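Local coordinates for protein tyrosinase (Aspergillus oryzae, PDB 6JU8) that probably oxidises L-tyrosine and L-dopa to L-dopaquinone with molecular oxygen at a dinuclear copper centre, as a fungal tyrosinase, at residues Asn99-Pro104 and Thr304-Lys309. The protein carries 1 engineered substitution. Residues are numbered along the deposited sequence; the frame is centred on the assembly and turned at random.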
ATOM      1  N   ASN A  99       0.964 -21.886  22.277  1.00  9.75           N
ATOM      2  CA  ASN A  99       1.734 -22.200  23.492  1.00  9.66           C
ATOM      3  C   ASN A  99       1.279 -23.530  24.077  1.00 10.89           C
ATOM      4  O   ASN A  99       1.212 -23.699  25.297  1.00 11.62           O
ATOM      5  CB  ASN A  99       1.634 -21.100  24.553  1.00 10.78           C
ATOM      6  CG  ASN A  99       2.728 -21.208  25.593  1.00 13.03           C
ATOM      7  OD1 ASN A  99       3.900 -21.423  25.275  1.00 13.59           O
ATOM      8  ND2 ASN A  99       2.370 -21.088  26.876  1.00 13.64           N
ATOM      9  N   ASN A 100       0.985 -24.499  23.211  1.00  9.87           N
ATOM     10  CA  ASN A 100       0.869 -25.894  23.638  1.00  9.89           C
ATOM     11  C   ASN A 100       1.341 -26.801  22.519  1.00  9.76           C
ATOM     12  O   ASN A 100       1.421 -26.380  21.359  1.00  9.91           O
ATOM     13  CB  ASN A 100      -0.566 -26.219  24.044  1.00 11.72           C
ATOM     14  CG  ASN A 100      -0.684 -27.372  25.017  1.00 10.62           C
ATOM     15  OD1 ASN A 100       0.320 -27.975  25.429  1.00 12.31           O
ATOM     16  ND2 ASN A 100      -1.920 -27.681  25.385  1.00 14.20           N
ATOM     17  N   TYR A 101       1.593 -28.059  22.855  1.00  9.57           N
ATOM     18  CA  TYR A 101       2.201 -29.014  21.926  1.00  9.51           C
ATOM     19  C   TYR A 101       1.290 -29.429  20.788  1.00  9.35           C
ATOM     20  O   TYR A 101       1.741 -30.018  19.808  1.00 10.13           O
ATOM     21  CB  TYR A 101       2.695 -30.245  22.706  1.00 10.50           C
ATOM     22  CG  TYR A 101       3.515 -29.798  23.895  1.00  9.53           C
ATOM     23  CD1 TYR A 101       4.755 -29.200  23.687  1.00 10.63           C
ATOM     24  CD2 TYR A 101       3.047 -29.946  25.198  1.00 10.34           C
ATOM     25  CE1 TYR A 101       5.522 -28.782  24.763  1.00 11.07           C
ATOM     26  CE2 TYR A 101       3.809 -29.528  26.271  1.00 10.66           C
ATOM     27  CZ  TYR A 101       5.035 -28.939  26.048  1.00 10.92           C
ATOM     28  OH  TYR A 101       5.837 -28.494  27.073  1.00 13.64           O
ATOM     29  N   THR A 102      -0.004 -29.140  20.904  1.00  9.66           N
ATOM     30  CA  THR A 102      -0.955 -29.332  19.814  1.00  9.70           C
ATOM     31  C   THR A 102      -0.995 -28.137  18.871  1.00  8.12           C
ATOM     32  O   THR A 102      -1.804 -28.127  17.943  1.00 10.01           O
ATOM     33  CB  THR A 102      -2.351 -29.626  20.413  1.00  9.77           C
ATOM     34  OG1 THR A 102      -2.572 -28.641  21.437  1.00 11.68           O
ATOM     35  CG2 THR A 102      -2.450 -31.018  21.032  1.00 12.36           C
ATOM     36  N   PHE A 103      -0.136 -27.142  19.054  1.00  8.95           N
ATOM     37  CA  PHE A 103      -0.096 -26.029  18.090  1.00  9.54           C
ATOM     38  C   PHE A 103       0.023 -26.540  16.669  1.00  8.81           C
ATOM     39  O   PHE A 103      -0.752 -26.111  15.795  1.00  8.74           O
ATOM     40  CB  PHE A 103       1.047 -25.074  18.484  1.00 10.00           C
ATOM     41  CG  PHE A 103       1.518 -24.189  17.357  1.00  8.72           C
ATOM     42  CD1 PHE A 103       0.774 -23.057  17.007  1.00  9.71           C
ATOM     43  CD2 PHE A 103       2.671 -24.500  16.630  1.00  9.34           C
ATOM     44  CE1 PHE A 103       1.150 -22.245  15.956  1.00  9.76           C
ATOM     45  CE2 PHE A 103       3.034 -23.696  15.553  1.00  8.68           C
ATOM     46  CZ  PHE A 103       2.260 -22.596  15.203  1.00  8.69           C
ATOM     47  N   PRO A 104       0.937 -27.435  16.302  1.00  8.17           N
ATOM     48  CA  PRO A 104       1.004 -27.825  14.877  1.00  9.55           C
ATOM     49  C   PRO A 104      -0.200 -28.618  14.424  1.00  8.84           C
ATOM     50  O   PRO A 104      -0.593 -28.526  13.248  1.00  9.36           O
ATOM     51  CB  PRO A 104       2.274 -28.696  14.815  1.00  9.85           C
ATOM     52  CG  PRO A 104       3.078 -28.261  16.014  1.00  9.68           C
ATOM     53  CD  PRO A 104       2.047 -28.010  17.098  1.00  8.91           C
ATOM     54  N   THR A 304       6.363 -23.211  22.061  1.00 10.02           N
ATOM     55  CA  THR A 304       6.976 -22.355  23.077  1.00 11.15           C
ATOM     56  C   THR A 304       6.741 -22.878  24.481  1.00 10.95           C
ATOM     57  O   THR A 304       7.423 -22.444  25.428  1.00 14.21           O
ATOM     58  CB  THR A 304       6.429 -20.910  22.959  1.00 11.23           C
ATOM     59  OG1 THR A 304       5.004 -20.951  22.926  1.00 13.43           O
ATOM     60  CG2 THR A 304       6.906 -20.277  21.655  1.00 13.71           C
ATOM     61  N   ARG A 305       5.822 -23.820  24.712  1.00 11.75           N
ATOM     62  CA  ARG A 305       5.559 -24.261  26.083  1.00 12.42           C
ATOM     63  C   ARG A 305       6.708 -25.058  26.676  1.00 12.43           C
ATOM     64  O   ARG A 305       6.837 -25.146  27.907  1.00 13.79           O
ATOM     65  CB  ARG A 305       4.259 -25.087  26.136  1.00 12.28           C
ATOM     66  CG  ARG A 305       3.910 -25.487  27.568  1.00 13.60           C
ATOM     67  CD  ARG A 305       2.620 -26.257  27.675  1.00 16.56           C
ATOM     68  NE  ARG A 305       1.439 -25.458  27.376  1.00 14.43           N
ATOM     69  CZ  ARG A 305       0.225 -25.715  27.841  1.00 14.56           C
ATOM     70  NH1 ARG A 305      -0.776 -24.910  27.476  1.00 15.78           N
ATOM     71  NH2 ARG A 305       0.003 -26.744  28.665  1.00 17.21           N
ATOM     72  N   TYR A 306       7.528 -25.678  25.813  1.00 11.81           N
ATOM     73  CA  TYR A 306       8.486 -26.650  26.358  1.00 12.63           C
ATOM     74  C   TYR A 306       9.450 -25.989  27.321  1.00 14.25           C
ATOM     75  O   TYR A 306       9.703 -26.521  28.391  1.00 16.86           O
ATOM     76  CB  TYR A 306       9.266 -27.339  25.237  1.00 12.27           C
ATOM     77  CG  TYR A 306       9.972 -28.599  25.686  1.00 12.56           C
ATOM     78  CD1 TYR A 306       9.323 -29.824  25.645  1.00 11.32           C
ATOM     79  CD2 TYR A 306      11.290 -28.565  26.145  1.00 12.92           C
ATOM     80  CE1 TYR A 306       9.950 -30.988  26.039  1.00 13.71           C
ATOM     81  CE2 TYR A 306      11.932 -29.730  26.535  1.00 14.79           C
ATOM     82  CZ  TYR A 306      11.255 -30.928  26.487  1.00 14.63           C
ATOM     83  OH  TYR A 306      11.853 -32.109  26.864  1.00 16.06           O
ATOM     84  N   ASP A 307       9.974 -24.824  26.926  1.00 15.91           N
ATOM     85  CA  ASP A 307      10.902 -24.151  27.830  1.00 23.98           C
ATOM     86  C   ASP A 307      10.495 -22.687  27.918  1.00 23.85           C
ATOM     87  O   ASP A 307      10.979 -21.882  27.111  1.00 30.86           O
ATOM     88  CB  ASP A 307      12.341 -24.302  27.356  0.60 33.49           C
ATOM     89  CG  ASP A 307      13.404 -23.954  28.378  0.60 32.84           C
ATOM     90  OD1 ASP A 307      13.112 -23.290  29.396  0.60 38.85           O
ATOM     91  OD2 ASP A 307      14.578 -24.345  28.179  0.60 44.64           O
ATOM     92  N   ASP A 308       9.631 -22.344  28.844  1.00 33.33           N
ATOM     93  CA  ASP A 308       9.198 -20.977  29.107  1.00 32.48           C
ATOM     94  C   ASP A 308      10.315 -19.941  28.984  1.00 37.41           C
ATOM     95  O   ASP A 308      10.118 -18.868  28.419  1.00 44.20           O
ATOM     96  CB  ASP A 308       8.613 -20.825  30.527  1.00 30.49           C
ATOM     97  CG  ASP A 308       7.266 -21.530  30.621  1.00 39.00           C
ATOM     98  OD1 ASP A 308       6.612 -21.600  29.563  1.00 60.21           O
ATOM     99  OD2 ASP A 308       6.850 -21.997  31.710  1.00 37.08           O
ATOM    100  N   LYS A 309      11.460 -20.253  29.578  1.00 39.49           N
ATOM    101  CA  LYS A 309      12.574 -19.334  29.737  1.00 43.29           C
ATOM    102  C   LYS A 309      13.106 -18.805  28.413  1.00 42.14           C
ATOM    103  O   LYS A 309      13.573 -17.665  28.335  1.00 45.83           O
ATOM    104  CB  LYS A 309      13.708 -20.036  30.494  1.00 51.64           C
TER
HETATM  105  O   HOH W   1       4.121 -21.740  29.129  1.00 18.80           O
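Arg305 reaches Asn99 and Asn100 on an extended start, CG anti to the backbone N (chi1 -176°) and CD anti to CA, before chi3 (-68°) bends the chain and sets NE facing the backbone carbonyl of Asn99. There NE donates to Asn99 O at 2.7 Å, the oxygen lying near the guanidinium plane at its edge; NH1 adds a weak, bent bond to the same oxygen. One face of the guanidinium is stacked on the side-chain amide of Asn100, the planes 7° apart, with OD1 above the centre, 3.3 Å from Arg305 CZ. That OD1 also takes a weak bond from Tyr101 N. Two loops of the tyrosinase central domain meet here: residues 99-102 follow the copper ligand His98 and pass through a type I turn into helix 103-129, which carries the ligand His107. Thr304 OG1 donates to Asn99 OD1 at 2.6 Å, while Glu329 accepts the backbone N-H of both residues, tying the pair to helix 328-340 of the second copper site. Tyr101 lies across the Arg305 side chain, with its OH 3.6 Å from Arg305 CG, and meets Tyr306 CA at the ring edge. Farther out, a water links Asn99 ND2 to Asp308 OD1.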